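Local coordinates for Wnt inhibitor of Dorsal protein (Drosophila melanogaster, PDB 4KRR) that probably binds as a ligand to Frizzled seven-transmembrane receptors and acts through a gene cascade on the nucleus, and is represented here by its N-terminal domain and linker, at residues S50-V56 with L194-S200; F39-N43 with V58-S62. All coordinates share one frame; numbering follows the deposited sequence.

Interaction 1 (S50-V56 with L194-S200); sequences SPNREDV and LVFMQDS
P51 O is gripped by two successive backbone amides of the facing chain, M197 N at 2.9 Å, nearly in line with the carbonyl, and Q198 N at 3.1 Å, from above its plane. Q198 also reaches back with its amide, and NE2 meets S50 OG at 2.7 Å, the hydroxyl lying close to the amide plane. Just beyond, one face of the F196 ring receives R53: CB sits 4.0 Å from the ring centroid in a CH-pi contact. F196 CE1 in turn lies over one face of the guanidinium, the planes 46° apart, and R53 NH1 bonds Y169 O. F196 takes this position with CG between its backbone N and carbonyl carbon (chi1 66°). With an alanine here, R53 CB and the guanidinium would probably lose the ring they pack on, opening a gap beside the helix start. A water joins R53 N, Q198 O and S200 OG, tying the first helical turn to the passing chain. N52 and D55 close a capping box there. The contact thus sets the beginning of helix 53-75 against strand 195-196, which pairs with strand 173-174, while V56 and L194 also touch N118 of helix 113-127.

Interaction 2 (F39-N43 with V58-S62); sequences FVQKN and VAAIS
F39 meets V58 through CD1 and CE1: CE1 lies 3.8 Å from V58 CG1, and CD1 is equally near to the same methyl. The ring arrives there because CG is anti to the backbone N (chi1 -179°), which carries it from the helix flank to the neighbouring helix. I61 CG2 meets F39 CE1 at the ring edge, 4.1 Å away, whereas CZ approaches S62 OG. F39 also packs on A19, L20 and C23 of helix 8-26, so its ring is shared between two helices.

K42 contributes the aliphatic part of its chain. Its CD rests 3.7 Å from V58 CG2 and its CB lies near V58 CG1, the two side chains crossing at about a right angle. The ammonium runs on past the valine to a salt bridge with D55, about one turn earlier on the same helix as V58.

N43 supplies the polar link. Its ND2 donates to S62 OG over 3.0 Å, with the hydroxyl close to the amide plane and a moderately bent N-H...O angle of 146°. S62 OG in turn donates to V58 O at 2.6 Å, folding back onto its own helix, so the buried oxygen both gives and receives a bond. V58 O takes S62 N as well, from the opposite face of its carbonyl plane. At the other end of the amide, N43 OD1 bonds a glycerol probably left from crystallisation.

V58 therefore packs against F39, K42 and N43 of the other helix. With local axes 10.3 Å apart and crossing at -85°, this is near-perpendicular packing of two consecutive helices in the helical N-terminal domain of a Wnt protein, fastened by one side-chain hydrogen bond beside an apolar core.

In the fold
Helix 53-75 is common to both contacts: its first turn takes part in interaction 1 and its next turns in interaction 2, the centres being about 12 Å apart. The contacts meet directly through the salt bridge of D55 with K42. Along the chain the order is 39-43, 50-56, 58-62 and 194-200, so the segments alternate. Interaction 2 joins helices that follow closely in sequence, whereas interaction 1 brings in a strand 138 residues further on. Together they pack the start of this helix against helix 36-44 and against the later chain around strand 195-196, linking early and late parts of the Wnt-family region.

Interaction 1 (S50-V56 with L194-S200)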
ATOM      1  N   SER A  50      -4.110 -17.019 -10.808  1.00 47.63           N
ATOM      2  CA  SER A  50      -4.695 -16.221 -11.876  1.00 46.64           C
ATOM      3  C   SER A  50      -5.637 -15.166 -11.310  1.00 42.25           C
ATOM      4  O   SER A  50      -6.855 -15.297 -11.412  1.00 38.54           O
ATOM      5  CB  SER A  50      -5.437 -17.123 -12.867  1.00 53.55           C
ATOM      6  OG  SER A  50      -5.957 -16.372 -13.949  1.00 70.66           O
ATOM      7  N   PRO A  51      -5.073 -14.105 -10.714  1.00 38.88           N
ATOM      8  CA  PRO A  51      -5.886 -13.081 -10.053  1.00 28.15           C
ATOM      9  C   PRO A  51      -6.657 -12.219 -11.043  1.00 31.36           C
ATOM     10  O   PRO A  51      -6.144 -11.899 -12.119  1.00 34.26           O
ATOM     11  CB  PRO A  51      -4.845 -12.233  -9.323  1.00 28.00           C
ATOM     12  CG  PRO A  51      -3.610 -12.384 -10.135  1.00 41.20           C
ATOM     13  CD  PRO A  51      -3.632 -13.792 -10.656  1.00 31.70           C
ATOM     14  N   ASN A  52      -7.886 -11.863 -10.683  1.00 37.91           N
ATOM     15  CA  ASN A  52      -8.643 -10.889 -11.454  1.00 41.25           C
ATOM     16  C   ASN A  52      -8.352  -9.474 -10.958  1.00 32.69           C
ATOM     17  O   ASN A  52      -7.605  -9.293  -9.994  1.00 28.41           O
ATOM     18  CB  ASN A  52     -10.148 -11.200 -11.438  1.00 44.36           C
ATOM     19  CG  ASN A  52     -10.747 -11.187 -10.039  1.00 40.35           C
ATOM     20  OD1 ASN A  52     -10.434 -10.328  -9.214  1.00 39.41           O
ATOM     21  ND2 ASN A  52     -11.627 -12.144  -9.772  1.00 34.72           N
ATOM     22  N   ARG A  53      -8.949  -8.483 -11.614  1.00 31.33           N
ATOM     23  CA  ARG A  53      -8.669  -7.081 -11.315  1.00 32.52           C
ATOM     24  C   ARG A  53      -8.972  -6.715  -9.860  1.00 28.97           C
ATOM     25  O   ARG A  53      -8.258  -5.918  -9.251  1.00 34.92           O
ATOM     26  CB  ARG A  53      -9.445  -6.163 -12.263  1.00 29.37           C
ATOM     27  CG  ARG A  53      -8.865  -4.759 -12.365  1.00 38.95           C
ATOM     28  CD  ARG A  53      -9.807  -3.808 -13.088  1.00 37.93           C
ATOM     29  NE  ARG A  53      -9.992  -4.148 -14.496  1.00 38.87           N
ATOM     30  CZ  ARG A  53      -9.484  -3.451 -15.508  1.00 42.15           C
ATOM     31  NH1 ARG A  53      -8.756  -2.368 -15.271  1.00 41.49           N
ATOM     32  NH2 ARG A  53      -9.708  -3.833 -16.759  1.00 39.42           N
ATOM     33  N   GLU A  54     -10.020  -7.305  -9.299  1.00 26.23           N
ATOM     34  CA  GLU A  54     -10.376  -7.031  -7.910  1.00 29.09           C
ATOM     35  C   GLU A  54      -9.409  -7.683  -6.923  1.00 35.39           C
ATOM     36  O   GLU A  54      -9.128  -7.115  -5.867  1.00 34.29           O
ATOM     37  CB  GLU A  54     -11.823  -7.436  -7.610  1.00 39.25           C
ATOM     38  CG  GLU A  54     -12.862  -6.562  -8.306  1.00 45.42           C
ATOM     39  CD  GLU A  54     -12.926  -6.825  -9.795  1.00 47.59           C
ATOM     40  OE1 GLU A  54     -12.957  -8.014 -10.176  1.00 47.40           O
ATOM     41  OE2 GLU A  54     -12.925  -5.854 -10.582  1.00 34.89           O
ATOM     42  N   ASP A  55      -8.908  -8.870  -7.265  1.00 39.12           N
ATOM     43  CA  ASP A  55      -7.886  -9.539  -6.458  1.00 32.16           C
ATOM     44  C   ASP A  55      -6.657  -8.647  -6.365  1.00 35.03           C
ATOM     45  O   ASP A  55      -6.059  -8.487  -5.300  1.00 37.89           O
ATOM     46  CB  ASP A  55      -7.475 -10.874  -7.088  1.00 26.26           C
ATOM     47  CG  ASP A  55      -8.579 -11.911  -7.046  1.00 37.15           C
ATOM     48  OD1 ASP A  55      -9.225 -12.060  -5.986  1.00 38.30           O
ATOM     49  OD2 ASP A  55      -8.795 -12.581  -8.079  1.00 36.88           O
ATOM     50  N   VAL A  56      -6.292  -8.073  -7.505  1.00 31.35           N
ATOM     51  CA  VAL A  56      -5.143  -7.186  -7.610  1.00 26.91           C
ATOM     52  C   VAL A  56      -5.302  -5.931  -6.751  1.00 32.45           C
ATOM     53  O   VAL A  56      -4.372  -5.537  -6.048  1.00 35.96           O
ATOM     54  CB  VAL A  56      -4.894  -6.800  -9.080  1.00 38.25           C
ATOM     55  CG1 VAL A  56      -3.868  -5.682  -9.187  1.00 33.63           C
ATOM     56  CG2 VAL A  56      -4.449  -8.025  -9.865  1.00 46.16           C
ATOM     57  N   LEU A 194      -0.492  -1.789 -12.799  1.00 33.33           N
ATOM     58  CA  LEU A 194      -0.861  -3.055 -12.181  1.00 37.91           C
ATOM     59  C   LEU A 194      -1.274  -4.031 -13.273  1.00 43.09           C
ATOM     60  O   LEU A 194      -1.755  -3.621 -14.332  1.00 36.85           O
ATOM     61  CB  LEU A 194      -2.018  -2.858 -11.200  1.00 37.24           C
ATOM     62  CG  LEU A 194      -1.750  -2.017  -9.951  1.00 40.05           C
ATOM     63  CD1 LEU A 194      -3.061  -1.686  -9.246  1.00 29.20           C
ATOM     64  CD2 LEU A 194      -0.806  -2.750  -9.010  1.00 40.21           C
ATOM     65  N   VAL A 195      -1.086  -5.321 -13.021  1.00 34.94           N
ATOM     66  CA  VAL A 195      -1.481  -6.336 -13.988  1.00 36.62           C
ATOM     67  C   VAL A 195      -2.395  -7.378 -13.360  1.00 31.16           C
ATOM     68  O   VAL A 195      -2.295  -7.669 -12.169  1.00 35.49           O
ATOM     69  CB  VAL A 195      -0.254  -7.040 -14.621  1.00 34.03           C
ATOM     70  CG1 VAL A 195       0.585  -6.044 -15.411  1.00 28.95           C
ATOM     71  CG2 VAL A 195       0.586  -7.731 -13.554  1.00 29.16           C
ATOM     72  N   PHE A 196      -3.298  -7.923 -14.168  1.00 29.98           N
ATOM     73  CA  PHE A 196      -4.133  -9.041 -13.749  1.00 32.25           C
ATOM     74  C   PHE A 196      -4.246 -10.030 -14.899  1.00 36.17           C
ATOM     75  O   PHE A 196      -3.827  -9.734 -16.020  1.00 36.01           O
ATOM     76  CB  PHE A 196      -5.519  -8.570 -13.280  1.00 25.17           C
ATOM     77  CG  PHE A 196      -6.364  -7.964 -14.365  1.00 31.87           C
ATOM     78  CD1 PHE A 196      -6.170  -6.651 -14.762  1.00 28.54           C
ATOM     79  CD2 PHE A 196      -7.373  -8.699 -14.966  1.00 39.12           C
ATOM     80  CE1 PHE A 196      -6.952  -6.090 -15.754  1.00 33.25           C
ATOM     81  CE2 PHE A 196      -8.160  -8.143 -15.955  1.00 38.80           C
ATOM     82  CZ  PHE A 196      -7.951  -6.839 -16.348  1.00 38.41           C
ATOM     83  N   MET A 197      -4.810 -11.201 -14.623  1.00 36.32           N
ATOM     84  CA  MET A 197      -4.829 -12.278 -15.607  1.00 44.41           C
ATOM     85  C   MET A 197      -6.238 -12.763 -15.933  1.00 51.27           C
ATOM     86  O   MET A 197      -6.563 -13.016 -17.093  1.00 63.79           O
ATOM     87  CB  MET A 197      -3.963 -13.443 -15.120  1.00 38.52           C
ATOM     88  CG  MET A 197      -2.493 -13.072 -14.943  1.00 41.94           C
ATOM     89  SD  MET A 197      -1.543 -14.246 -13.959  1.00 55.38           S
ATOM     90  CE  MET A 197      -1.804 -15.761 -14.879  1.00 65.70           C
ATOM     91  N   GLN A 198      -7.077 -12.882 -14.911  1.00 42.85           N
ATOM     92  CA  GLN A 198      -8.398 -13.471 -15.081  1.00 39.07           C
ATOM     93  C   GLN A 198      -9.491 -12.421 -15.238  1.00 47.18           C
ATOM     94  O   GLN A 198      -9.400 -11.325 -14.685  1.00 43.55           O
ATOM     95  CB  GLN A 198      -8.728 -14.375 -13.891  1.00 38.36           C
ATOM     96  CG  GLN A 198      -9.975 -15.227 -14.073  1.00 60.04           C
ATOM     97  CD  GLN A 198      -9.706 -16.481 -14.877  1.00 81.16           C
ATOM     98  OE1 GLN A 198     -10.629 -17.122 -15.380  1.00100.17           O
ATOM     99  NE2 GLN A 198      -8.434 -16.845 -14.994  1.00 80.22           N
ATOM    100  N   ASP A 199     -10.525 -12.764 -15.999  1.00 53.14           N
ATOM    101  CA  ASP A 199     -11.714 -11.930 -16.079  1.00 57.86           C
ATOM    102  C   ASP A 199     -12.446 -11.939 -14.744  1.00 53.19           C
ATOM    103  O   ASP A 199     -12.309 -12.874 -13.952  1.00 48.84           O
ATOM    104  CB  ASP A 199     -12.651 -12.420 -17.187  1.00 51.99           C
ATOM    105  CG  ASP A 199     -12.187 -12.005 -18.568  1.00 60.02           C
ATOM    106  OD1 ASP A 199     -11.360 -11.075 -18.662  1.00 74.33           O
ATOM    107  OD2 ASP A 199     -12.659 -12.600 -19.560  1.00 61.84           O
ATOM    108  N   SER A 200     -13.221 -10.891 -14.497  1.00 53.72           N
ATOM    109  CA  SER A 200     -14.024 -10.814 -13.289  1.00 55.04           C
ATOM    110  C   SER A 200     -15.386 -11.450 -13.533  1.00 62.80           C
ATOM    111  O   SER A 200     -15.929 -11.357 -14.633  1.00 74.74           O
ATOM    112  CB  SER A 200     -14.185  -9.359 -12.845  1.00 54.46           C
ATOM    113  OG  SER A 200     -12.930  -8.798 -12.497  1.00 47.58           O
TER
HETATM  114  O   HOH W   1     -12.258 -14.407 -11.614  1.00 52.31           O
HETATM  115  O   HOH W   2     -10.614  -8.991 -13.814  1.00 33.11           O

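Interaction 2 (F39-N43 with V58-S62)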
ATOM      1  N   PHE A  39     -13.585  -9.044   1.229  1.00 41.49           N
ATOM      2  CA  PHE A  39     -12.312  -8.353   1.399  1.00 32.83           C
ATOM      3  C   PHE A  39     -11.398  -9.135   2.333  1.00 30.63           C
ATOM      4  O   PHE A  39     -10.221  -9.338   2.041  1.00 36.40           O
ATOM      5  CB  PHE A  39     -12.531  -6.937   1.945  1.00 37.48           C
ATOM      6  CG  PHE A  39     -11.259  -6.152   2.123  1.00 33.66           C
ATOM      7  CD1 PHE A  39     -10.734  -5.414   1.077  1.00 36.86           C
ATOM      8  CD2 PHE A  39     -10.587  -6.156   3.337  1.00 40.05           C
ATOM      9  CE1 PHE A  39      -9.566  -4.693   1.235  1.00 36.80           C
ATOM     10  CE2 PHE A  39      -9.417  -5.441   3.500  1.00 35.38           C
ATOM     11  CZ  PHE A  39      -8.906  -4.708   2.447  1.00 28.01           C
ATOM     12  N   VAL A  40     -11.951  -9.567   3.461  1.00 32.86           N
ATOM     13  CA  VAL A  40     -11.198 -10.333   4.447  1.00 42.22           C
ATOM     14  C   VAL A  40     -10.770 -11.689   3.889  1.00 37.99           C
ATOM     15  O   VAL A  40      -9.634 -12.117   4.085  1.00 44.14           O
ATOM     16  CB  VAL A  40     -12.016 -10.531   5.741  1.00 44.86           C
ATOM     17  CG1 VAL A  40     -11.329 -11.518   6.671  1.00 54.24           C
ATOM     18  CG2 VAL A  40     -12.231  -9.193   6.438  1.00 45.52           C
ATOM     19  N   GLN A  41     -11.681 -12.354   3.186  1.00 37.63           N
ATOM     20  CA  GLN A  41     -11.404 -13.673   2.622  1.00 39.31           C
ATOM     21  C   GLN A  41     -10.335 -13.607   1.532  1.00 36.98           C
ATOM     22  O   GLN A  41      -9.510 -14.511   1.407  1.00 42.69           O
ATOM     23  CB  GLN A  41     -12.694 -14.310   2.094  1.00 36.59           C
ATOM     24  CG  GLN A  41     -12.497 -15.564   1.254  1.00 37.06           C
ATOM     25  CD  GLN A  41     -11.933 -16.735   2.043  1.00 51.83           C
ATOM     26  OE1 GLN A  41     -11.318 -17.636   1.470  1.00 54.43           O
ATOM     27  NE2 GLN A  41     -12.148 -16.734   3.356  1.00 40.70           N
ATOM     28  N   LYS A  42     -10.349 -12.528   0.755  1.00 33.43           N
ATOM     29  CA  LYS A  42      -9.315 -12.291  -0.248  1.00 30.11           C
ATOM     30  C   LYS A  42      -7.947 -12.098   0.401  1.00 45.03           C
ATOM     31  O   LYS A  42      -6.922 -12.414  -0.195  1.00 42.96           O
ATOM     32  CB  LYS A  42      -9.653 -11.072  -1.113  1.00 37.40           C
ATOM     33  CG  LYS A  42     -10.668 -11.336  -2.218  1.00 47.89           C
ATOM     34  CD  LYS A  42     -10.798 -10.125  -3.138  1.00 49.13           C
ATOM     35  CE  LYS A  42     -11.874 -10.330  -4.198  1.00 40.63           C
ATOM     36  NZ  LYS A  42     -11.602 -11.516  -5.054  1.00 56.53           N
ATOM     37  N   ASN A  43      -7.930 -11.571   1.621  1.00 43.19           N
ATOM     38  CA  ASN A  43      -6.673 -11.373   2.334  1.00 43.06           C
ATOM     39  C   ASN A  43      -6.221 -12.615   3.097  1.00 36.51           C
ATOM     40  O   ASN A  43      -5.026 -12.819   3.312  1.00 43.18           O
ATOM     41  CB  ASN A  43      -6.761 -10.165   3.271  1.00 42.83           C
ATOM     42  CG  ASN A  43      -6.407  -8.864   2.575  1.00 48.95           C
ATOM     43  OD1 ASN A  43      -5.402  -8.780   1.869  1.00 45.94           O
ATOM     44  ND2 ASN A  43      -7.237  -7.844   2.762  1.00 42.38           N
ATOM     45  N   VAL A  58      -7.298  -5.444  -4.058  1.00 32.36           N
ATOM     46  CA  VAL A  58      -7.348  -5.788  -2.640  1.00 30.33           C
ATOM     47  C   VAL A  58      -5.959  -6.046  -2.068  1.00 40.29           C
ATOM     48  O   VAL A  58      -5.617  -5.542  -0.998  1.00 33.04           O
ATOM     49  CB  VAL A  58      -8.267  -6.999  -2.384  1.00 34.23           C
ATOM     50  CG1 VAL A  58      -8.175  -7.443  -0.934  1.00 31.64           C
ATOM     51  CG2 VAL A  58      -9.703  -6.649  -2.744  1.00 33.58           C
ATOM     52  N   ALA A  59      -5.158  -6.819  -2.795  1.00 29.74           N
ATOM     53  CA  ALA A  59      -3.788  -7.097  -2.382  1.00 29.03           C
ATOM     54  C   ALA A  59      -2.947  -5.821  -2.384  1.00 28.37           C
ATOM     55  O   ALA A  59      -2.122  -5.613  -1.492  1.00 32.79           O
ATOM     56  CB  ALA A  59      -3.163  -8.150  -3.291  1.00 35.90           C
ATOM     57  N   ALA A  60      -3.160  -4.977  -3.390  1.00 28.66           N
ATOM     58  CA  ALA A  60      -2.433  -3.714  -3.511  1.00 35.28           C
ATOM     59  C   ALA A  60      -2.763  -2.748  -2.378  1.00 36.79           C
ATOM     60  O   ALA A  60      -1.860  -2.208  -1.736  1.00 36.58           O
ATOM     61  CB  ALA A  60      -2.715  -3.062  -4.859  1.00 28.67           C
ATOM     62  N   ILE A  61      -4.052  -2.527  -2.134  1.00 35.09           N
ATOM     63  CA  ILE A  61      -4.472  -1.590  -1.095  1.00 31.08           C
ATOM     64  C   ILE A  61      -4.101  -2.109   0.297  1.00 34.26           C
ATOM     65  O   ILE A  61      -3.822  -1.326   1.206  1.00 39.47           O
ATOM     66  CB  ILE A  61      -5.990  -1.250  -1.178  1.00 35.64           C
ATOM     67  CG1 ILE A  61      -6.333  -0.046  -0.295  1.00 31.29           C
ATOM     68  CG2 ILE A  61      -6.851  -2.449  -0.804  1.00 34.92           C
ATOM     69  CD1 ILE A  61      -5.945   1.298  -0.894  1.00 36.54           C
ATOM     70  N   SER A  62      -4.077  -3.430   0.455  1.00 36.53           N
ATOM     71  CA  SER A  62      -3.729  -4.036   1.735  1.00 34.51           C
ATOM     72  C   SER A  62      -2.234  -3.911   2.012  1.00 38.72           C
ATOM     73  O   SER A  62      -1.832  -3.522   3.108  1.00 40.38           O
ATOM     74  CB  SER A  62      -4.164  -5.503   1.778  1.00 37.94           C
ATOM     75  OG  SER A  62      -5.561  -5.616   1.578  1.00 40.35           O
TER